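Local coordinates for signal recognition 54 kDa protein (Pyrococcus furiosus, PDB 3DM5) that belongs to the SRP54 family of signal recognition particle proteins and holds GDP in a P-loop nucleotide-binding domain joined to a signal-peptide-binding domain, at residues Ser111-Thr114 with Thr115-Lys119. Numbering follows the deposited sequence.
Sequences SGKT and TTVAK. With GDP (guanosine-5'-diphosphate), chain J.
The carbonyl oxygen of G112, at the N-cap, accepts two hydrogen bonds from T116 one turn on. T116 N reaches G112 O at 2.9 Å with a fairly straight N-H (161°), the first backbone bond of helix 113-125, while T116 OG1 lies above the carbonyl plane, 2.5 Å from G112 O. Threonine suits the place because its hydroxyl sits beside its own backbone N (chi1 -48°), turned back toward G112 O. V117 N continues the ladder to K113 O at 2.8 Å; its branched side chain packs against L147 of helix 142-151 and I187 of strand 185-189.

GDP is gripped by backbone and hydroxyl together. G112 N gives its hydrogen to GDP O1B at 2.6 Å; its positive phi (88°), where a CB would crowd the preceding carbonyl O, suits glycine. T114 N and OG1 both hydrogen-bond to O3B of the beta-phosphate, and T115 N and OG1 repeat the pincer on O2A of the alpha-phosphate. In both threonines OG1 stays beside its own backbone N, which explains the paired grip.

Among the lysines, K113 bends at its last two torsions, bringing NZ 3.8 Å from GDP O3B, a fitting place for a long cationic chain; weak, long ion pairs run to D137 and D189. K119 extends its NZ to the carbonyls of G275 and D280, near the guanine O6. Amides of a G-K-T sequence at a helix start, whose dipole probably steadies the phosphates, are typical of the P-loop (Walker A); T115 adds a second threonine here.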
ATOM      1  N   SER A 111      -4.778  -7.863 -27.147  1.00 38.41           N
ATOM      2  CA  SER A 111      -5.853  -6.969 -26.777  1.00 42.97           C
ATOM      3  C   SER A 111      -6.889  -7.784 -26.052  1.00 38.49           C
ATOM      4  O   SER A 111      -7.748  -7.236 -25.385  1.00 44.21           O
ATOM      5  CB  SER A 111      -6.485  -6.339 -28.011  1.00 43.46           C
ATOM      6  OG  SER A 111      -6.929  -7.326 -28.932  1.00 42.29           O
ATOM      7  N   GLY A 112      -6.810  -9.097 -26.201  1.00 36.45           N
ATOM      8  CA  GLY A 112      -7.833  -9.983 -25.693  1.00 40.02           C
ATOM      9  C   GLY A 112      -8.957 -10.191 -26.698  1.00 44.82           C
ATOM     10  O   GLY A 112     -10.066 -10.557 -26.310  1.00 43.71           O
ATOM     11  N   LYS A 113      -8.679  -9.964 -27.983  1.00 40.69           N
ATOM     12  CA  LYS A 113      -9.675 -10.119 -29.055  1.00 35.00           C
ATOM     13  C   LYS A 113     -10.210 -11.551 -29.209  1.00 43.17           C
ATOM     14  O   LYS A 113     -11.426 -11.775 -29.172  1.00 36.67           O
ATOM     15  CB  LYS A 113      -9.091  -9.672 -30.388  1.00 40.52           C
ATOM     16  CG  LYS A 113     -10.066  -9.734 -31.529  1.00 38.07           C
ATOM     17  CD  LYS A 113      -9.399  -9.319 -32.821  1.00 49.47           C
ATOM     18  CE  LYS A 113      -8.693 -10.488 -33.514  1.00 48.51           C
ATOM     19  NZ  LYS A 113      -7.476 -10.952 -32.812  1.00 52.39           N
ATOM     20  N   THR A 114      -9.318 -12.523 -29.408  1.00 33.23           N
ATOM     21  CA  THR A 114      -9.767 -13.906 -29.533  1.00 37.35           C
ATOM     22  C   THR A 114     -10.779 -14.231 -28.418  1.00 48.68           C
ATOM     23  O   THR A 114     -11.922 -14.647 -28.693  1.00 42.37           O
ATOM     24  CB  THR A 114      -8.607 -14.931 -29.469  1.00 42.16           C
ATOM     25  OG1 THR A 114      -7.497 -14.495 -30.263  1.00 43.83           O
ATOM     26  CG2 THR A 114      -9.064 -16.259 -29.978  1.00 43.29           C
ATOM     27  N   THR A 115     -10.358 -14.026 -27.164  1.00 36.97           N
ATOM     28  CA  THR A 115     -11.211 -14.304 -26.007  1.00 37.57           C
ATOM     29  C   THR A 115     -12.522 -13.522 -26.067  1.00 37.15           C
ATOM     30  O   THR A 115     -13.606 -14.067 -25.847  1.00 30.58           O
ATOM     31  CB  THR A 115     -10.498 -13.961 -24.675  1.00 42.23           C
ATOM     32  OG1 THR A 115      -9.196 -14.566 -24.648  1.00 44.16           O
ATOM     33  CG2 THR A 115     -11.311 -14.467 -23.498  1.00 27.81           C
ATOM     34  N   THR A 116     -12.428 -12.227 -26.346  1.00 36.81           N
ATOM     35  CA  THR A 116     -13.633 -11.435 -26.484  1.00 38.04           C
ATOM     36  C   THR A 116     -14.581 -11.984 -27.575  1.00 37.30           C
ATOM     37  O   THR A 116     -15.799 -11.847 -27.469  1.00 37.88           O
ATOM     38  CB  THR A 116     -13.306  -9.961 -26.734  1.00 37.14           C
ATOM     39  OG1 THR A 116     -12.328  -9.522 -25.785  1.00 37.32           O
ATOM     40  CG2 THR A 116     -14.570  -9.094 -26.637  1.00 30.75           C
ATOM     41  N   VAL A 117     -14.039 -12.627 -28.602  1.00 34.74           N
ATOM     42  CA  VAL A 117     -14.896 -13.117 -29.672  1.00 43.31           C
ATOM     43  C   VAL A 117     -15.770 -14.214 -29.083  1.00 39.38           C
ATOM     44  O   VAL A 117     -16.969 -14.267 -29.357  1.00 40.54           O
ATOM     45  CB  VAL A 117     -14.086 -13.619 -30.896  1.00 45.71           C
ATOM     46  CG1 VAL A 117     -14.917 -14.529 -31.797  1.00 28.24           C
ATOM     47  CG2 VAL A 117     -13.517 -12.436 -31.666  1.00 28.62           C
ATOM     48  N   ALA A 118     -15.176 -15.061 -28.244  1.00 33.51           N
ATOM     49  CA  ALA A 118     -15.902 -16.157 -27.581  1.00 34.73           C
ATOM     50  C   ALA A 118     -16.921 -15.646 -26.583  1.00 36.95           C
ATOM     51  O   ALA A 118     -18.041 -16.157 -26.514  1.00 33.62           O
ATOM     52  CB  ALA A 118     -14.938 -17.114 -26.892  1.00 35.09           C
ATOM     53  N   LYS A 119     -16.521 -14.639 -25.807  1.00 33.36           N
ATOM     54  CA  LYS A 119     -17.392 -14.044 -24.816  1.00 32.16           C
ATOM     55  C   LYS A 119     -18.657 -13.488 -25.443  1.00 37.28           C
ATOM     56  O   LYS A 119     -19.771 -13.709 -24.937  1.00 32.62           O
ATOM     57  CB  LYS A 119     -16.664 -12.933 -24.044  1.00 36.39           C
ATOM     58  CG  LYS A 119     -15.537 -13.420 -23.141  1.00 40.36           C
ATOM     59  CD  LYS A 119     -14.863 -12.233 -22.509  1.00 37.90           C
ATOM     60  CE  LYS A 119     -13.715 -12.607 -21.592  1.00 39.14           C
ATOM     61  NZ  LYS A 119     -13.340 -11.392 -20.797  1.00 33.29           N
TER
HETATM   62  PB  GDP J 501      -5.316 -11.995 -28.449  1.00 37.55           P
HETATM   63  O1B GDP J 501      -5.462 -10.653 -27.817  1.00 37.31           O
HETATM   64  O2B GDP J 501      -3.977 -12.052 -29.142  1.00 42.79           O
HETATM   65  O3B GDP J 501      -6.448 -12.222 -29.420  1.00 43.28           O
HETATM   66  O3A GDP J 501      -5.199 -13.168 -27.347  1.00 51.18           O
HETATM   67  PA  GDP J 501      -6.207 -13.489 -26.139  1.00 42.99           P
HETATM   68  O1A GDP J 501      -5.918 -14.836 -25.546  1.00 49.29           O
HETATM   69  O2A GDP J 501      -7.648 -13.406 -26.554  1.00 45.54           O
HETATM   70  O5' GDP J 501      -5.794 -12.373 -25.059  1.00 45.02           O
HETATM   71  C5' GDP J 501      -4.479 -12.460 -24.524  1.00 39.78           C
HETATM   72  C4' GDP J 501      -4.514 -12.579 -22.998  1.00 46.24           C
HETATM   73  O4' GDP J 501      -5.381 -11.613 -22.359  1.00 50.38           O
HETATM   74  C3' GDP J 501      -4.989 -13.954 -22.565  1.00 43.99           C
HETATM   75  O3' GDP J 501      -4.092 -14.353 -21.525  1.00 40.52           O
HETATM   76  C2' GDP J 501      -6.394 -13.714 -22.042  1.00 42.32           C
HETATM   77  O2' GDP J 501      -6.727 -14.561 -20.967  1.00 46.26           O
HETATM   78  C1' GDP J 501      -6.297 -12.311 -21.497  1.00 43.73           C
HETATM   79  N9  GDP J 501      -7.579 -11.591 -21.448  1.00 45.92           N
HETATM   80  C8  GDP J 501      -8.423 -11.296 -22.451  1.00 45.78           C
HETATM   81  N7  GDP J 501      -9.479 -10.573 -21.988  1.00 43.70           N
HETATM   82  C5  GDP J 501      -9.294 -10.389 -20.666  1.00 48.62           C
HETATM   83  C6  GDP J 501     -10.002  -9.726 -19.540  1.00 44.96           C
HETATM   84  O6  GDP J 501     -11.079  -9.104 -19.701  1.00 41.26           O
HETATM   85  N1  GDP J 501      -9.447  -9.809 -18.325  1.00 48.09           N
HETATM   86  C2  GDP J 501      -8.285 -10.446 -18.096  1.00 45.85           C
HETATM   87  N2  GDP J 501      -7.793 -10.476 -16.840  1.00 45.68           N
HETATM   88  N3  GDP J 501      -7.582 -11.063 -19.065  1.00 48.64           N
HETATM   89  C4  GDP J 501      -8.036 -11.066 -20.331  1.00 49.39           C